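Local coordinates for protein sugar ABC transporter (PDB 4RXT) that binds the pentose arabinose in the cleft between its two lobes and probably hands sugar to an ABC transporter as its solute-binding component, at residues T14-F17 and Y18-I21; N201-M204 and A205-V208; D248-R251 and M252-G256. One frame throughout, in Å; residues are numbered along the deposited sequence.

Contact 1. Residues T14-F17 and Y18-I21; sequences TTSF and YWQI. With ARA (alpha-L-arabinopyranose), chain B.
The amide of Gln20 reaches back past the start of its helix, NE2 donating to Thr14 O at 2.9 Å in a nearly straight bond (166°). Thr14 O lies close to the plane of the amide, and the donor is tilted 19° from the carbonyl plane of Thr14. An extended glutamine is long enough for this: with CG beside its own backbone N (chi1 -69°), its CG passes 3.3 Å from Ser16 O before the amide meets the loop. The first helical turn is closed by Gln20 N to Ser16 O, 3.0 Å, and by Ile21 N to Phe17 O. Ser16 stands at the N-cap; its hydroxyl, turned beside the carbonyl carbon, takes a weak bond from Tyr18 N (OG to N 3.4 Å), as a short polar residue can.

Phe17 and Ile21, one turn apart, pack on each other. Ile21 CG1 lies over one face of the phenyl ring in a CH-pi contact, offset toward the rim, while CD1 comes within 3.5 Å of Phe17 CE2. Ser16 CB sits at the edge of the indole, 3.6 Å from Trp19 CD1.

Tyr18 and Trp19 meet the sugar. ARA C1, the anomeric carbon, sits over the centre of the Tyr18 face, 3.7 Å above the plane, with the ring oxygen O5 close by; Trp19 CZ2 approaches ARA C3 to 3.7 Å. Their polar ends are held by residues that also bind arabinose: Tyr18 OH by Asp93 and Trp19 NE1 by Glu45. Capped helix start and aromatic pair together form one wall of the arabinose site, an aromatic-lined pocket of the kind found in periplasmic sugar-binding proteins.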
# COMPACT_ATOMS: atom_id res chain seq x y z
N THR A 14 -11.55 -5.53 -2.40
CA THR A 14 -11.67 -6.86 -1.75
C THR A 14 -11.00 -8.01 -2.50
O THR A 14 -10.82 -9.07 -1.92
CB THR A 14 -13.15 -7.23 -1.52
OG1 THR A 14 -13.83 -7.29 -2.79
CG2 THR A 14 -13.84 -6.22 -0.58
N THR A 15 -10.65 -7.80 -3.77
CA THR A 15 -10.00 -8.82 -4.60
C THR A 15 -8.47 -8.83 -4.52
O THR A 15 -7.83 -9.70 -5.08
CB THR A 15 -10.38 -8.64 -6.09
OG1 THR A 15 -9.74 -7.47 -6.64
CG2 THR A 15 -11.90 -8.51 -6.26
N SER A 16 -7.91 -7.88 -3.80
CA SER A 16 -6.46 -7.72 -3.67
C SER A 16 -5.94 -8.52 -2.47
O SER A 16 -6.51 -8.43 -1.41
CB SER A 16 -6.16 -6.23 -3.46
OG SER A 16 -4.83 -5.98 -2.99
N PHE A 17 -4.86 -9.27 -2.65
CA PHE A 17 -4.28 -10.02 -1.53
C PHE A 17 -3.90 -9.12 -0.37
O PHE A 17 -4.05 -9.50 0.79
CB PHE A 17 -3.06 -10.79 -1.99
CG PHE A 17 -2.44 -11.63 -0.93
CD1 PHE A 17 -3.06 -12.77 -0.49
CD2 PHE A 17 -1.23 -11.27 -0.38
CE1 PHE A 17 -2.46 -13.56 0.48
CE2 PHE A 17 -0.61 -12.04 0.57
CZ PHE A 17 -1.23 -13.18 1.02
N TYR A 18 -3.38 -7.94 -0.66
CA TYR A 18 -3.03 -7.03 0.40
C TYR A 18 -4.23 -6.71 1.31
O TYR A 18 -4.15 -6.78 2.54
CB TYR A 18 -2.51 -5.73 -0.20
CG TYR A 18 -2.13 -4.71 0.84
CD1 TYR A 18 -0.88 -4.70 1.45
CD2 TYR A 18 -3.04 -3.70 1.22
CE1 TYR A 18 -0.54 -3.74 2.39
CE2 TYR A 18 -2.70 -2.76 2.18
CZ TYR A 18 -1.44 -2.76 2.74
OH TYR A 18 -1.09 -1.81 3.68
N TRP A 19 -5.35 -6.34 0.67
CA TRP A 19 -6.57 -6.02 1.44
C TRP A 19 -7.16 -7.22 2.13
O TRP A 19 -7.79 -7.09 3.16
CB TRP A 19 -7.63 -5.28 0.58
CG TRP A 19 -7.11 -3.95 0.15
CD1 TRP A 19 -6.74 -3.59 -1.09
CD2 TRP A 19 -6.73 -2.89 1.02
NE1 TRP A 19 -6.17 -2.34 -1.08
CE2 TRP A 19 -6.18 -1.88 0.21
CE3 TRP A 19 -6.82 -2.69 2.39
CZ2 TRP A 19 -5.73 -0.72 0.74
CZ3 TRP A 19 -6.38 -1.52 2.91
CH2 TRP A 19 -5.84 -0.56 2.10
N GLN A 20 -6.96 -8.39 1.54
CA GLN A 20 -7.38 -9.64 2.21
C GLN A 20 -6.61 -9.90 3.51
O GLN A 20 -7.14 -10.43 4.48
CB GLN A 20 -7.29 -10.82 1.25
CG GLN A 20 -8.34 -10.69 0.16
CD GLN A 20 -8.07 -11.50 -1.09
OE1 GLN A 20 -7.11 -12.29 -1.17
NE2 GLN A 20 -8.91 -11.28 -2.12
N ILE A 21 -5.37 -9.44 3.57
CA ILE A 21 -4.58 -9.54 4.81
C ILE A 21 -5.18 -8.60 5.85
O ILE A 21 -5.41 -8.96 6.98
CB ILE A 21 -3.08 -9.21 4.63
CG1 ILE A 21 -2.39 -10.21 3.68
CG2 ILE A 21 -2.38 -9.22 6.00
CD1 ILE A 21 -1.03 -9.74 3.19
C1 ARA B . -0.78 -1.26 -0.84
C2 ARA B . -1.08 0.20 -0.45
C3 ARA B . -2.55 0.50 -0.70
C4 ARA B . -2.96 0.12 -2.13
C5 ARA B . -1.96 -0.74 -2.78
O1 ARA B . 0.61 -1.00 -1.04
O2 ARA B . -0.81 0.42 0.95
O3 ARA B . -2.79 1.87 -0.36
O4 ARA B . -2.96 1.23 -3.03
O5 ARA B . -1.45 -1.81 -1.97

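Contact 2. Residues N201-M204 and A205-V208; sequences NLIM and AQGV. With ARA (alpha-L-arabinopyranose), chain B.
Asn201 belongs to the arabinose pocket and is also the N-cap of helix 202-214, so the sugar lies beside the beginning of this helix. Its OD1 accepts from Met204 N at 3.0 Å in an almost straight bond (170°), and its backbone O takes Ala205 N, 2.9 Å away. Asparagine suits the place because its side-chain carbonyl can cap while its CB borders the ligand, 3.5 Å from ARA O1. With chi1 at 83°, CG sits between backbone N and carbonyl carbon, which brings OD1 round to the first turn. The helix is the crossover of a beta-alpha-beta unit, between strands 194-199 and 222-226, and its next bonds run from Gln206 N to Leu202 O, Gly207 N to Ile203 O and Val208 N to Met204 O (2.8 Å). Gln206 starts close to the backbone, its CG 3.2 Å from Leu202 O, and then runs out extended. Its amide divides its contacts: NE2 lies 3.7 Å from Leu202 CG and is hydrogen-bonded to Asp229, whereas OE1 is 3.5 Å from CD1 of Ile203, whose side chain runs alongside in the same direction. Small Ala205 touches Thr232 of helix 230-238, and Val208 packs on strand 194-199.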
# COMPACT_ATOMS: atom_id res chain seq x y z
N ASN A 201 3.31 -0.29 -5.27
CA ASN A 201 2.38 -1.08 -4.47
C ASN A 201 2.39 -2.55 -4.96
O ASN A 201 3.05 -2.87 -5.93
CB ASN A 201 0.98 -0.44 -4.45
CG ASN A 201 0.14 -0.79 -5.67
OD1 ASN A 201 0.66 -1.02 -6.77
ND2 ASN A 201 -1.16 -0.84 -5.49
N LEU A 202 1.58 -3.38 -4.31
CA LEU A 202 1.58 -4.80 -4.66
C LEU A 202 1.26 -5.02 -6.15
O LEU A 202 1.86 -5.85 -6.82
CB LEU A 202 0.55 -5.53 -3.82
CG LEU A 202 0.34 -7.00 -4.15
CD1 LEU A 202 1.65 -7.72 -3.91
CD2 LEU A 202 -0.79 -7.54 -3.29
N ILE A 203 0.24 -4.32 -6.63
CA ILE A 203 -0.31 -4.54 -7.95
C ILE A 203 0.72 -4.20 -9.02
O ILE A 203 0.92 -4.91 -9.98
CB ILE A 203 -1.63 -3.75 -8.17
CG1 ILE A 203 -2.65 -4.03 -7.04
CG2 ILE A 203 -2.23 -4.04 -9.55
CD1 ILE A 203 -2.91 -5.51 -6.81
N MET A 204 1.40 -3.07 -8.83
CA MET A 204 2.47 -2.74 -9.75
C MET A 204 3.69 -3.66 -9.63
O MET A 204 4.32 -4.01 -10.65
CB MET A 204 2.88 -1.26 -9.63
CG MET A 204 1.82 -0.24 -10.07
SD MET A 204 1.30 -0.37 -11.83
CE MET A 204 -0.12 -1.47 -11.71
N ALA A 205 4.01 -4.06 -8.42
CA ALA A 205 5.07 -5.08 -8.26
C ALA A 205 4.77 -6.39 -9.01
O ALA A 205 5.65 -6.97 -9.63
CB ALA A 205 5.30 -5.36 -6.79
N GLN A 206 3.53 -6.83 -8.95
CA GLN A 206 3.12 -8.04 -9.69
C GLN A 206 3.36 -7.85 -11.17
O GLN A 206 3.97 -8.68 -11.82
CB GLN A 206 1.63 -8.33 -9.45
CG GLN A 206 1.27 -8.75 -8.03
CD GLN A 206 -0.23 -8.67 -7.74
OE1 GLN A 206 -0.99 -7.96 -8.42
NE2 GLN A 206 -0.66 -9.43 -6.76
N GLY A 207 2.80 -6.80 -11.74
CA GLY A 207 2.91 -6.55 -13.17
C GLY A 207 4.29 -6.24 -13.69
O GLY A 207 4.73 -6.77 -14.72
N VAL A 208 5.01 -5.37 -12.99
CA VAL A 208 6.38 -5.02 -13.38
C VAL A 208 7.32 -6.23 -13.21
O VAL A 208 8.15 -6.52 -14.10
CB VAL A 208 6.89 -3.81 -12.57
CG1 VAL A 208 8.38 -3.55 -12.81
CG2 VAL A 208 6.05 -2.61 -12.94
C1 ARA B . -0.78 -1.26 -0.84
C2 ARA B . -1.08 0.20 -0.45
C3 ARA B . -2.55 0.50 -0.70
C4 ARA B . -2.96 0.12 -2.13
C5 ARA B . -1.96 -0.74 -2.78
O1 ARA B . 0.61 -1.00 -1.04
O2 ARA B . -0.81 0.42 0.95
O3 ARA B . -2.79 1.87 -0.36
O4 ARA B . -2.96 1.23 -3.03
O5 ARA B . -1.45 -1.81 -1.97

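Contact 3. Residues D248-R251 and M252-G256; sequences DPYR and MGYDG
Arg251 reaches Asp255 one helical turn on. From CB the chain runs fully extended; CG passes 3.4 Å from Asp255 OD2, CD follows at 3.7 Å, and NE closes the salt bridge to the same oxygen at 3.0 Å. Beyond it CZ and NH2 stay 3.9 and 4.0 Å from Asp255 OD2, so only NE bonds to it. That bond is fairly straight (158°), lies near the guanidinium plane and meets OD2 on its anti side. Because the two planes stand 84° apart, the contact is single-pronged rather than a paired grip. With CG anti to the backbone N (chi1 177°), the arginine is carried outward from the helix, and the shorter aspartate turns back to meet NE.

At the beginning of the helix Asp248 is the N-cap, its OD1 receiving Arg251 N at 3.3 Å from above the carboxylate plane. Pro249 fits the first position, where no amide hydrogen is required. Met252 N and Gly253 N then bond to Asp248 O and Pro249 O. The side chain of Met252 packs on Tyr18 and Asp93, while Tyr254 OH is hydrogen-bonded to Asp32. The arrangement is an aspartate-capped helix start with an i to i+4 salt bridge, beginning helix 249-264 beside helix 17-33.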
# COMPACT_ATOMS: atom_id res chain seq x y z
N ASP A 248 2.64 -3.60 7.34
CA ASP A 248 1.92 -4.48 8.30
C ASP A 248 0.40 -4.35 8.14
O ASP A 248 -0.29 -3.86 9.04
CB ASP A 248 2.35 -4.25 9.76
CG ASP A 248 2.03 -5.43 10.67
OD1 ASP A 248 1.30 -6.35 10.26
OD2 ASP A 248 2.52 -5.38 11.83
N PRO A 249 -0.13 -4.83 7.01
CA PRO A 249 -1.56 -4.74 6.81
C PRO A 249 -2.39 -5.52 7.84
O PRO A 249 -3.46 -5.06 8.19
CB PRO A 249 -1.77 -5.32 5.39
CG PRO A 249 -0.53 -6.14 5.11
CD PRO A 249 0.55 -5.32 5.81
N TYR A 250 -1.90 -6.68 8.29
CA TYR A 250 -2.63 -7.45 9.31
C TYR A 250 -2.89 -6.60 10.55
O TYR A 250 -4.01 -6.54 11.06
CB TYR A 250 -1.89 -8.72 9.69
CG TYR A 250 -2.69 -9.66 10.57
CD1 TYR A 250 -3.50 -10.61 10.00
CD2 TYR A 250 -2.63 -9.56 11.96
CE1 TYR A 250 -4.23 -11.51 10.79
CE2 TYR A 250 -3.36 -10.41 12.77
CZ TYR A 250 -4.16 -11.39 12.20
OH TYR A 250 -4.86 -12.24 13.02
N ARG A 251 -1.85 -5.91 11.00
CA ARG A 251 -1.99 -5.03 12.18
C ARG A 251 -2.93 -3.86 11.91
O ARG A 251 -3.69 -3.50 12.79
CB ARG A 251 -0.63 -4.54 12.66
CG ARG A 251 -0.72 -3.58 13.83
CD ARG A 251 0.61 -3.03 14.22
NE ARG A 251 0.48 -2.16 15.37
CZ ARG A 251 1.47 -1.40 15.83
NH1 ARG A 251 2.66 -1.40 15.24
NH2 ARG A 251 1.27 -0.66 16.91
N MET A 252 -2.84 -3.25 10.73
CA MET A 252 -3.78 -2.19 10.37
C MET A 252 -5.24 -2.66 10.55
O MET A 252 -6.09 -1.93 11.10
CB MET A 252 -3.54 -1.63 8.95
CG MET A 252 -2.27 -0.79 8.76
SD MET A 252 -2.14 -0.31 6.98
CE MET A 252 -0.41 -0.71 6.68
N GLY A 253 -5.56 -3.88 10.11
CA GLY A 253 -6.89 -4.45 10.27
C GLY A 253 -7.23 -4.75 11.72
O GLY A 253 -8.29 -4.35 12.22
N TYR A 254 -6.31 -5.42 12.40
CA TYR A 254 -6.52 -5.86 13.77
C TYR A 254 -6.64 -4.68 14.72
O TYR A 254 -7.63 -4.54 15.47
CB TYR A 254 -5.42 -6.83 14.22
CG TYR A 254 -5.77 -7.52 15.52
CD1 TYR A 254 -5.62 -6.88 16.74
CD2 TYR A 254 -6.32 -8.80 15.51
CE1 TYR A 254 -5.98 -7.51 17.92
CE2 TYR A 254 -6.67 -9.45 16.69
CZ TYR A 254 -6.50 -8.80 17.89
OH TYR A 254 -6.90 -9.46 19.03
N ASP A 255 -5.59 -3.87 14.75
CA ASP A 255 -5.52 -2.75 15.65
C ASP A 255 -6.47 -1.65 15.18
O ASP A 255 -6.88 -0.83 15.99
CB ASP A 255 -4.10 -2.24 15.81
CG ASP A 255 -3.27 -3.10 16.74
OD1 ASP A 255 -3.82 -4.01 17.41
OD2 ASP A 255 -2.06 -2.84 16.84
N GLY A 256 -6.84 -1.64 13.90
CA GLY A 256 -7.92 -0.76 13.46
C GLY A 256 -9.24 -1.03 14.16
O GLY A 256 -9.88 -0.12 14.69

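In the fold
All three contacts are local helix starts, met in series along the chain, so none encloses or crosses another. Contact 1 closes the turn between strand 9-11 and helix 17-33. Contact 2 follows in the other lobe, where strand 194-199 passes into helix 202-214. At contact 3 the chain leaves strand 243-246, in the same sheet as 194-199, for helix 249-264, which packs against helix 17-33 of contact 1. Contact 1 is the hub: Leu202 CD2 packs 3.7 Å from Tyr18 N across the cleft, while Pro249 packs on Tyr18 and Ile21 meets Tyr250. Contacts 2 and 3 do not touch, their centres about 21 Å apart. Contacts 1 and 2 both meet the arabinose, joining the two lobes around it.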